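Local coordinates for cellulose-binding protein, X158 (Saccharophagus degradans, PDB 2X34) that probably binds and carries polyisoprenoid lipids such as ubiquinone-8 and is implicated in plant cell wall breakdown, at residues T10-N15 and V169-A174; V129-P134 and P165-L170. One frame throughout, in Å; residues are numbered along the deposited sequence.

Contact 1 (T10-N15 and V169-A174). With UQ8 (Ubiquinone-8), chain C.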
loop_
_atom_site.group_PDB
_atom_site.type_symbol
_atom_site.label_atom_id
_atom_site.label_comp_id
_atom_site.label_asym_id
_atom_site.label_seq_id
_atom_site.Cartn_x
_atom_site.Cartn_y
_atom_site.Cartn_z
ATOM N N THR A 10 9.071 7.714 -7.459
ATOM C CA THR A 10 8.248 8.247 -8.546
ATOM C C THR A 10 7.732 7.162 -9.528
ATOM O O THR A 10 6.664 7.334 -10.134
ATOM C CB THR A 10 8.945 9.456 -9.247
ATOM O OG1 THR A 10 10.203 9.068 -9.768
ATOM C CG2 THR A 10 9.168 10.602 -8.240
ATOM N N ALA A 11 8.428 6.035 -9.659
ATOM C CA ALA A 11 7.956 4.949 -10.542
ATOM C C ALA A 11 6.911 4.038 -9.900
ATOM O O ALA A 11 6.214 3.313 -10.596
ATOM C CB ALA A 11 9.151 4.090 -11.062
ATOM N N SER A 12 6.827 4.068 -8.575
ATOM C CA SER A 12 6.036 3.106 -7.819
ATOM C C SER A 12 4.634 3.683 -7.574
ATOM O O SER A 12 4.482 4.891 -7.468
ATOM C CB SER A 12 6.731 2.828 -6.476
ATOM O OG SER A 12 8.031 2.242 -6.622
ATOM N N PHE A 13 3.620 2.830 -7.472
ATOM C CA PHE A 13 2.268 3.288 -7.171
ATOM C C PHE A 13 1.541 2.310 -6.266
ATOM O O PHE A 13 1.866 1.133 -6.213
ATOM C CB PHE A 13 1.440 3.579 -8.440
ATOM C CG PHE A 13 1.008 2.351 -9.210
ATOM C CD1 PHE A 13 -0.102 1.619 -8.815
ATOM C CD2 PHE A 13 1.672 1.973 -10.355
ATOM C CE1 PHE A 13 -0.515 0.495 -9.531
ATOM C CE2 PHE A 13 1.261 0.843 -11.073
ATOM C CZ PHE A 13 0.170 0.119 -10.657
ATOM N N LEU A 14 0.585 2.839 -5.518
ATOM C CA LEU A 14 -0.313 2.029 -4.731
ATOM C C LEU A 14 -1.700 2.670 -4.778
ATOM O O LEU A 14 -1.879 3.861 -4.424
ATOM C CB LEU A 14 0.172 1.849 -3.307
ATOM C CG LEU A 14 -0.723 0.987 -2.418
ATOM C CD1 LEU A 14 0.082 0.380 -1.268
ATOM C CD2 LEU A 14 -1.910 1.798 -1.897
ATOM N N ASN A 15 -2.648 1.869 -5.261
ATOM C CA ASN A 15 -4.012 2.298 -5.518
ATOM C C ASN A 15 -4.948 1.580 -4.545
ATOM O O ASN A 15 -4.626 0.500 -4.020
ATOM C CB ASN A 15 -4.436 1.931 -6.957
ATOM C CG ASN A 15 -3.653 2.672 -8.030
ATOM O OD1 ASN A 15 -3.038 3.725 -7.790
ATOM N ND2 ASN A 15 -3.688 2.128 -9.239
ATOM N N VAL A 169 2.410 -1.549 -7.550
ATOM C CA VAL A 169 3.599 -1.962 -8.286
ATOM C C VAL A 169 4.737 -1.085 -7.762
ATOM O O VAL A 169 4.694 0.150 -7.888
ATOM C CB VAL A 169 3.413 -1.826 -9.807
ATOM C CG1 VAL A 169 4.702 -2.214 -10.554
ATOM C CG2 VAL A 169 2.183 -2.705 -10.277
ATOM N N LEU A 170 5.717 -1.727 -7.139
ATOM C CA LEU A 170 6.824 -1.041 -6.498
ATOM C C LEU A 170 8.114 -1.428 -7.179
ATOM O O LEU A 170 8.303 -2.603 -7.566
ATOM C CB LEU A 170 6.944 -1.452 -5.021
ATOM C CG LEU A 170 5.657 -1.441 -4.208
ATOM C CD1 LEU A 170 5.848 -2.148 -2.862
ATOM C CD2 LEU A 170 5.151 -0.032 -4.024
ATOM N N PHE A 171 9.007 -0.460 -7.300
ATOM C CA PHE A 171 10.293 -0.689 -7.927
ATOM C C PHE A 171 11.343 -0.323 -6.899
ATOM O O PHE A 171 11.359 0.809 -6.361
ATOM C CB PHE A 171 10.467 0.166 -9.200
ATOM C CG PHE A 171 9.469 -0.134 -10.286
ATOM C CD1 PHE A 171 9.741 -1.090 -11.272
ATOM C CD2 PHE A 171 8.245 0.520 -10.317
ATOM C CE1 PHE A 171 8.799 -1.368 -12.297
ATOM C CE2 PHE A 171 7.309 0.241 -11.327
ATOM C CZ PHE A 171 7.597 -0.706 -12.310
ATOM N N TYR A 172 12.190 -1.287 -6.589
ATOM C CA TYR A 172 13.273 -1.095 -5.645
ATOM C C TYR A 172 14.591 -1.169 -6.410
ATOM O O TYR A 172 14.740 -1.994 -7.334
ATOM C CB TYR A 172 13.227 -2.163 -4.553
ATOM C CG TYR A 172 12.147 -1.968 -3.532
ATOM C CD1 TYR A 172 12.384 -1.213 -2.385
ATOM C CD2 TYR A 172 10.896 -2.554 -3.686
ATOM C CE1 TYR A 172 11.401 -1.012 -1.427
ATOM C CE2 TYR A 172 9.884 -2.349 -2.725
ATOM C CZ TYR A 172 10.154 -1.584 -1.593
ATOM O OH TYR A 172 9.199 -1.391 -0.617
ATOM N N GLU A 173 15.530 -0.293 -6.044
ATOM C CA GLU A 173 16.818 -0.202 -6.736
ATOM C C GLU A 173 17.994 -0.386 -5.792
ATOM O O GLU A 173 18.055 0.243 -4.749
ATOM C CB GLU A 173 16.992 1.175 -7.378
ATOM C CG GLU A 173 16.256 1.348 -8.658
ATOM C CD GLU A 173 17.023 0.960 -9.920
ATOM O OE1 GLU A 173 18.234 0.674 -9.918
ATOM O OE2 GLU A 173 16.360 0.958 -10.956
ATOM N N ALA A 174 18.925 -1.243 -6.182
ATOM C CA ALA A 174 20.178 -1.395 -5.448
ATOM C C ALA A 174 21.048 -0.193 -5.768
ATOM O O ALA A 174 20.860 0.420 -6.797
ATOM C CB ALA A 174 20.869 -2.673 -5.856
HETATM C C45 UQ8 C . 9.336 -9.107 -1.433
HETATM C C44 UQ8 C . 10.210 -7.910 -1.521
HETATM C C46 UQ8 C . 11.507 -8.094 -2.282
HETATM C C43 UQ8 C . 9.883 -6.715 -0.975
HETATM C C42 UQ8 C . 8.618 -6.387 -0.195
HETATM C C41 UQ8 C . 8.137 -5.006 -0.687
HETATM C C39 UQ8 C . 6.920 -4.567 0.073
HETATM C C40 UQ8 C . 7.169 -3.931 1.406
HETATM C C38 UQ8 C . 5.688 -4.769 -0.429
HETATM C C37 UQ8 C . 4.400 -4.364 0.261
HETATM C C36 UQ8 C . 3.618 -5.633 0.605
HETATM C C34 UQ8 C . 2.203 -5.420 1.109
HETATM C C35 UQ8 C . 1.374 -6.653 1.369
HETATM C C33 UQ8 C . 1.697 -4.186 1.301
HETATM C C32 UQ8 C . 0.281 -3.930 1.838
HETATM C C31 UQ8 C . -0.372 -2.776 1.069
HETATM C C29 UQ8 C . -1.593 -2.235 1.793
HETATM C C30 UQ8 C . -2.766 -3.141 2.094
HETATM C C28 UQ8 C . -1.600 -0.936 2.139
HETATM C C27 UQ8 C . -2.762 -0.234 2.849
HETATM C C26 UQ8 C . -3.313 0.765 1.815
HETATM C C24 UQ8 C . -4.414 1.674 2.352
HETATM C C25 UQ8 C . -4.095 2.763 3.336
HETATM C C23 UQ8 C . -5.650 1.455 1.897
HETATM C C22 UQ8 C . -6.917 2.218 2.261
HETATM C C21 UQ8 C . -7.744 1.406 3.279
HETATM C C19 UQ8 C . -9.206 1.796 3.406
HETATM C C20 UQ8 C . -10.070 0.932 4.284
HETATM C C18 UQ8 C . -9.738 2.856 2.754
HETATM C C17 UQ8 C . -11.224 3.258 2.882
HETATM C C16 UQ8 C . -11.637 3.814 1.522
HETATM C C14 UQ8 C . -13.081 4.265 1.305
HETATM C C15 UQ8 C . -14.201 3.254 1.338
HETATM C C13 UQ8 C . -13.312 5.584 1.053
HETATM C C12 UQ8 C . -14.694 6.197 0.798
HETATM C C11 UQ8 C . -14.632 7.248 -0.330
HETATM C C9 UQ8 C . -16.027 7.742 -0.604
HETATM C C10 UQ8 C . -16.909 6.872 -1.482
HETATM C C8 UQ8 C . -16.403 8.923 -0.073
HETATM C C7 UQ8 C . -17.756 9.611 -0.205
HETATM C C6 UQ8 C . -17.562 10.990 -0.773
HETATM C C1 UQ8 C . -17.112 12.188 0.007
HETATM C C1M UQ8 C . -16.854 12.182 1.494
HETATM C C2 UQ8 C . -16.945 13.480 -0.719
HETATM O O2 UQ8 C . -16.593 14.488 -0.108
HETATM C C3 UQ8 C . -17.210 13.611 -2.168
HETATM O O3 UQ8 C . -17.016 14.831 -2.790
HETATM C C3M UQ8 C . -17.622 16.065 -2.371
HETATM C C4 UQ8 C . -17.642 12.405 -2.912
HETATM O O4 UQ8 C . -17.866 12.403 -4.262
HETATM C C4M UQ8 C . -18.686 13.402 -4.877
HETATM C C5 UQ8 C . -17.810 11.136 -2.215
HETATM O O5 UQ8 C . -18.114 10.165 -2.890
#
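Ser12 and Phe171 meet where strand 3-20 breaks its regular pairing with strand 163-173. Phe171 N gives its hydrogen to Ser12 OG at 3.0 Å, almost straight at 166°, taking a hydroxyl where regular pairing would offer the Ala11 carbonyl. The torsion that sets OG opposite the Ser12 carbonyl carbon (chi1 -62°) aims it at this N-H, and Asp8 O is its second partner. The displaced Ala11 O lies instead at the edge of the Phe171 ring, 3.3 Å from CE2. One residue on, Phe13 and Val169 form an antiparallel hydrogen-bonded pair, Phe13 N lying 2.9 Å from Val169 O. This inner part is close-packed: Ser12 and Leu170 are buried, and Leu170 CD1 rests 3.6 Å from UQ8 C38. The outer side is more open to solvent: the Phe13 ring is exposed, yet lies with one face over Val169 N and CZ 3.5 Å from Val169 CG2, while Ala11 CB touches Phe171 CD2. With an alanine in place of Ser12 the hydroxyl would be gone, which would probably leave Phe171 N and Asp8 O without their shared mate. Polar bonding thus spans an irregular strand seam whose buried side is greasy enough to hold an isoprenoid tail.

Contact 2 (V129-P134 and P165-L170). With UQ8 (Ubiquinone-8), chain C.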
loop_
_atom_site.group_PDB
_atom_site.type_symbol
_atom_site.label_atom_id
_atom_site.label_comp_id
_atom_site.label_asym_id
_atom_site.label_seq_id
_atom_site.Cartn_x
_atom_site.Cartn_y
_atom_site.Cartn_z
ATOM N N VAL A 129 8.134 -5.300 -7.517
ATOM C CA VAL A 129 7.372 -6.048 -6.508
ATOM C C VAL A 129 5.908 -5.621 -6.577
ATOM O O VAL A 129 5.582 -4.436 -6.542
ATOM C CB VAL A 129 7.958 -5.896 -5.102
ATOM C CG1 VAL A 129 7.222 -6.776 -4.089
ATOM C CG2 VAL A 129 9.477 -6.241 -5.090
ATOM N N GLN A 130 5.034 -6.607 -6.736
ATOM C CA GLN A 130 3.616 -6.324 -6.894
ATOM C C GLN A 130 2.784 -7.433 -6.251
ATOM O O GLN A 130 3.286 -8.558 -6.000
ATOM C CB GLN A 130 3.299 -6.066 -8.380
ATOM C CG GLN A 130 3.448 -7.248 -9.283
ATOM C CD GLN A 130 3.413 -6.826 -10.752
ATOM O OE1 GLN A 130 2.480 -6.148 -11.199
ATOM N NE2 GLN A 130 4.416 -7.214 -11.486
ATOM N N ASN A 131 1.559 -7.103 -5.865
ATOM C CA ASN A 131 0.676 -8.118 -5.302
ATOM C C ASN A 131 0.345 -9.113 -6.411
ATOM O O ASN A 131 -0.066 -8.721 -7.494
ATOM C CB ASN A 131 -0.593 -7.529 -4.670
ATOM C CG ASN A 131 -1.360 -6.599 -5.608
ATOM O OD1 ASN A 131 -0.832 -5.575 -6.070
ATOM N ND2 ASN A 131 -2.607 -6.948 -5.896
ATOM N N GLN A 132 0.535 -10.401 -6.139
ATOM C CA GLN A 132 0.335 -11.443 -7.162
ATOM C C GLN A 132 -1.156 -11.617 -7.435
ATOM O O GLN A 132 -1.568 -11.808 -8.571
ATOM C CB GLN A 132 0.963 -12.788 -6.741
ATOM C CG GLN A 132 0.596 -14.008 -7.650
ATOM C CD GLN A 132 1.142 -13.914 -9.071
ATOM O OE1 GLN A 132 2.025 -13.123 -9.349
ATOM N NE2 GLN A 132 0.604 -14.724 -9.972
ATOM N N SER A 133 -1.941 -11.523 -6.375
ATOM C CA SER A 133 -3.371 -11.784 -6.409
ATOM C C SER A 133 -4.119 -10.559 -5.988
ATOM O O SER A 133 -3.577 -9.709 -5.276
ATOM C CB SER A 133 -3.730 -12.932 -5.467
ATOM O OG SER A 133 -2.709 -13.161 -4.507
ATOM N N PRO A 134 -5.390 -10.473 -6.379
ATOM C CA PRO A 134 -6.160 -9.378 -5.825
ATOM C C PRO A 134 -6.100 -9.447 -4.304
ATOM O O PRO A 134 -6.045 -10.541 -3.725
ATOM C CB PRO A 134 -7.564 -9.613 -6.385
ATOM C CG PRO A 134 -7.305 -10.451 -7.660
ATOM C CD PRO A 134 -6.217 -11.355 -7.231
ATOM N N PRO A 165 -10.336 -3.078 -2.239
ATOM C CA PRO A 165 -9.212 -3.654 -2.973
ATOM C C PRO A 165 -8.015 -2.707 -2.991
ATOM O O PRO A 165 -8.183 -1.475 -3.054
ATOM C CB PRO A 165 -9.769 -3.859 -4.390
ATOM C CG PRO A 165 -11.259 -3.933 -4.216
ATOM C CD PRO A 165 -11.552 -2.994 -3.080
ATOM N N VAL A 166 -6.826 -3.291 -2.940
ATOM C CA VAL A 166 -5.577 -2.537 -2.960
ATOM C C VAL A 166 -4.679 -3.235 -3.961
ATOM O O VAL A 166 -4.635 -4.475 -4.005
ATOM C CB VAL A 166 -4.917 -2.505 -1.561
ATOM C CG1 VAL A 166 -3.534 -1.851 -1.637
ATOM C CG2 VAL A 166 -5.822 -1.776 -0.547
ATOM N N ASP A 167 -4.029 -2.437 -4.808
ATOM C CA ASP A 167 -3.055 -2.933 -5.773
ATOM C C ASP A 167 -1.843 -2.042 -5.777
ATOM O O ASP A 167 -1.972 -0.849 -5.552
ATOM C CB ASP A 167 -3.688 -2.943 -7.161
ATOM C CG ASP A 167 -4.642 -4.081 -7.341
ATOM O OD1 ASP A 167 -4.168 -5.218 -7.550
ATOM O OD2 ASP A 167 -5.870 -3.838 -7.282
ATOM N N PHE A 168 -0.661 -2.615 -6.012
ATOM C CA PHE A 168 0.560 -1.817 -6.047
ATOM C C PHE A 168 1.602 -2.417 -6.957
ATOM O O PHE A 168 1.655 -3.620 -7.155
ATOM C CB PHE A 168 1.149 -1.631 -4.631
ATOM C CG PHE A 168 1.342 -2.935 -3.866
ATOM C CD1 PHE A 168 2.522 -3.681 -3.996
ATOM C CD2 PHE A 168 0.350 -3.401 -3.003
ATOM C CE1 PHE A 168 2.696 -4.859 -3.287
ATOM C CE2 PHE A 168 0.511 -4.577 -2.307
ATOM C CZ PHE A 168 1.690 -5.315 -2.457
ATOM N N VAL A 169 2.410 -1.549 -7.550
ATOM C CA VAL A 169 3.599 -1.962 -8.286
ATOM C C VAL A 169 4.737 -1.085 -7.762
ATOM O O VAL A 169 4.694 0.150 -7.888
ATOM C CB VAL A 169 3.413 -1.826 -9.807
ATOM C CG1 VAL A 169 4.702 -2.214 -10.554
ATOM C CG2 VAL A 169 2.183 -2.705 -10.277
ATOM N N LEU A 170 5.717 -1.727 -7.139
ATOM C CA LEU A 170 6.824 -1.041 -6.498
ATOM C C LEU A 170 8.114 -1.428 -7.179
ATOM O O LEU A 170 8.303 -2.603 -7.566
ATOM C CB LEU A 170 6.944 -1.452 -5.021
ATOM C CG LEU A 170 5.657 -1.441 -4.208
ATOM C CD1 LEU A 170 5.848 -2.148 -2.862
ATOM C CD2 LEU A 170 5.151 -0.032 -4.024
HETATM C C45 UQ8 C . 9.336 -9.107 -1.433
HETATM C C44 UQ8 C . 10.210 -7.910 -1.521
HETATM C C46 UQ8 C . 11.507 -8.094 -2.282
HETATM C C43 UQ8 C . 9.883 -6.715 -0.975
HETATM C C42 UQ8 C . 8.618 -6.387 -0.195
HETATM C C41 UQ8 C . 8.137 -5.006 -0.687
HETATM C C39 UQ8 C . 6.920 -4.567 0.073
HETATM C C40 UQ8 C . 7.169 -3.931 1.406
HETATM C C38 UQ8 C . 5.688 -4.769 -0.429
HETATM C C37 UQ8 C . 4.400 -4.364 0.261
HETATM C C36 UQ8 C . 3.618 -5.633 0.605
HETATM C C34 UQ8 C . 2.203 -5.420 1.109
HETATM C C35 UQ8 C . 1.374 -6.653 1.369
HETATM C C33 UQ8 C . 1.697 -4.186 1.301
HETATM C C32 UQ8 C . 0.281 -3.930 1.838
HETATM C C31 UQ8 C . -0.372 -2.776 1.069
HETATM C C29 UQ8 C . -1.593 -2.235 1.793
HETATM C C30 UQ8 C . -2.766 -3.141 2.094
HETATM C C28 UQ8 C . -1.600 -0.936 2.139
HETATM C C27 UQ8 C . -2.762 -0.234 2.849
HETATM C C26 UQ8 C . -3.313 0.765 1.815
HETATM C C24 UQ8 C . -4.414 1.674 2.352
HETATM C C25 UQ8 C . -4.095 2.763 3.336
HETATM C C23 UQ8 C . -5.650 1.455 1.897
HETATM C C22 UQ8 C . -6.917 2.218 2.261
HETATM C C21 UQ8 C . -7.744 1.406 3.279
HETATM C C19 UQ8 C . -9.206 1.796 3.406
HETATM C C20 UQ8 C . -10.070 0.932 4.284
HETATM C C18 UQ8 C . -9.738 2.856 2.754
HETATM C C17 UQ8 C . -11.224 3.258 2.882
HETATM C C16 UQ8 C . -11.637 3.814 1.522
HETATM C C14 UQ8 C . -13.081 4.265 1.305
HETATM C C15 UQ8 C . -14.201 3.254 1.338
HETATM C C13 UQ8 C . -13.312 5.584 1.053
HETATM C C12 UQ8 C . -14.694 6.197 0.798
HETATM C C11 UQ8 C . -14.632 7.248 -0.330
HETATM C C9 UQ8 C . -16.027 7.742 -0.604
HETATM C C10 UQ8 C . -16.909 6.872 -1.482
HETATM C C8 UQ8 C . -16.403 8.923 -0.073
HETATM C C7 UQ8 C . -17.756 9.611 -0.205
HETATM C C6 UQ8 C . -17.562 10.990 -0.773
HETATM C C1 UQ8 C . -17.112 12.188 0.007
HETATM C C1M UQ8 C . -16.854 12.182 1.494
HETATM C C2 UQ8 C . -16.945 13.480 -0.719
HETATM O O2 UQ8 C . -16.593 14.488 -0.108
HETATM C C3 UQ8 C . -17.210 13.611 -2.168
HETATM O O3 UQ8 C . -17.016 14.831 -2.790
HETATM C C3M UQ8 C . -17.622 16.065 -2.371
HETATM C C4 UQ8 C . -17.642 12.405 -2.912
HETATM O O4 UQ8 C . -17.866 12.403 -4.262
HETATM C C4M UQ8 C . -18.686 13.402 -4.877
HETATM C C5 UQ8 C . -17.810 11.136 -2.215
HETATM O O5 UQ8 C . -18.114 10.165 -2.890
HETATM O O HOH W 1 -1.780 -4.905 -8.984
#
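The Phe168 ring lies between the Asn131 peptide region and the ubiquinone tail. Over one face sit Asn131 N and, offset toward the rim, Asn131 OD1, 3.9 Å above the plane; Asn131 CB adds an off-centre CH-pi contact on that same side. Val129 O stands at the ring edge. From the other side the tail comes in obliquely, C34 of UQ8 lying 3.6 Å from Phe168 CZ. The second flat group, the Asn131 amide, is gripped at both ends. Its CG stands between the backbone N and the carbonyl carbon (chi1 53°), a torsion that folds the amide over toward strand 163-173. OD1 accepts Phe168 N at 3.0 Å, in the place where regular pairing would put the Asn131 carbonyl. ND2 spends one N-H on Asp167 OD1 (2.9 Å, 176°), approaching from above the carboxylate plane, and the other on Ser133 O at 3.0 Å. The amide and carboxylate planes stand 47° apart, and a water donates to both Asn131 OD1 and Asp167 OD1. Four bonds therefore fix the amide's rotation, and the two donors at Asp167 OD1, the amide and the water, probably help to keep Asp167 ionised. Farther along, Val129 and Leu170 form a hydrogen-bonded antiparallel pair, with Val129 N 2.7 Å from Leu170 O. Gln130 runs beside Val169 on the opposite face of the sheet from Phe168, its OE1 3.6 Å from Val169 CG2. Val129 and Val166 also touch the isoprenoid chain. Strand 163-173 is flanked here by strand 126-138 and strand 3-20, in the curled antiparallel sheet of a YceI-like, lipocalin-like barrel; Leu117 of strand 109-121 and Leu14 of strand 3-20 pack against Phe168, and Val166 regains backbone pairing with Leu135 beyond the break.

Strand 163-173 is common to both contacts, which share Val169 and Leu170 and join it to different neighbours: strand 3-20 in contact 1, strand 126-138 in contact 2. Both are partly buried, but contact 2 has the larger buried share, with four of its eight touching residues inside against two of six. In each a side-chain oxygen replaces a backbone carbonyl where the partner strand is interrupted. A serine hydroxyl, itself bonded to a backbone carbonyl of its own strand, does this in contact 1, whereas contact 2 uses an amide tied to a carboxylate and a water. A probable bond from Asn15 N to Asp167 O links them directly, and both line the ubiquinone-8 pocket with apolar side chains.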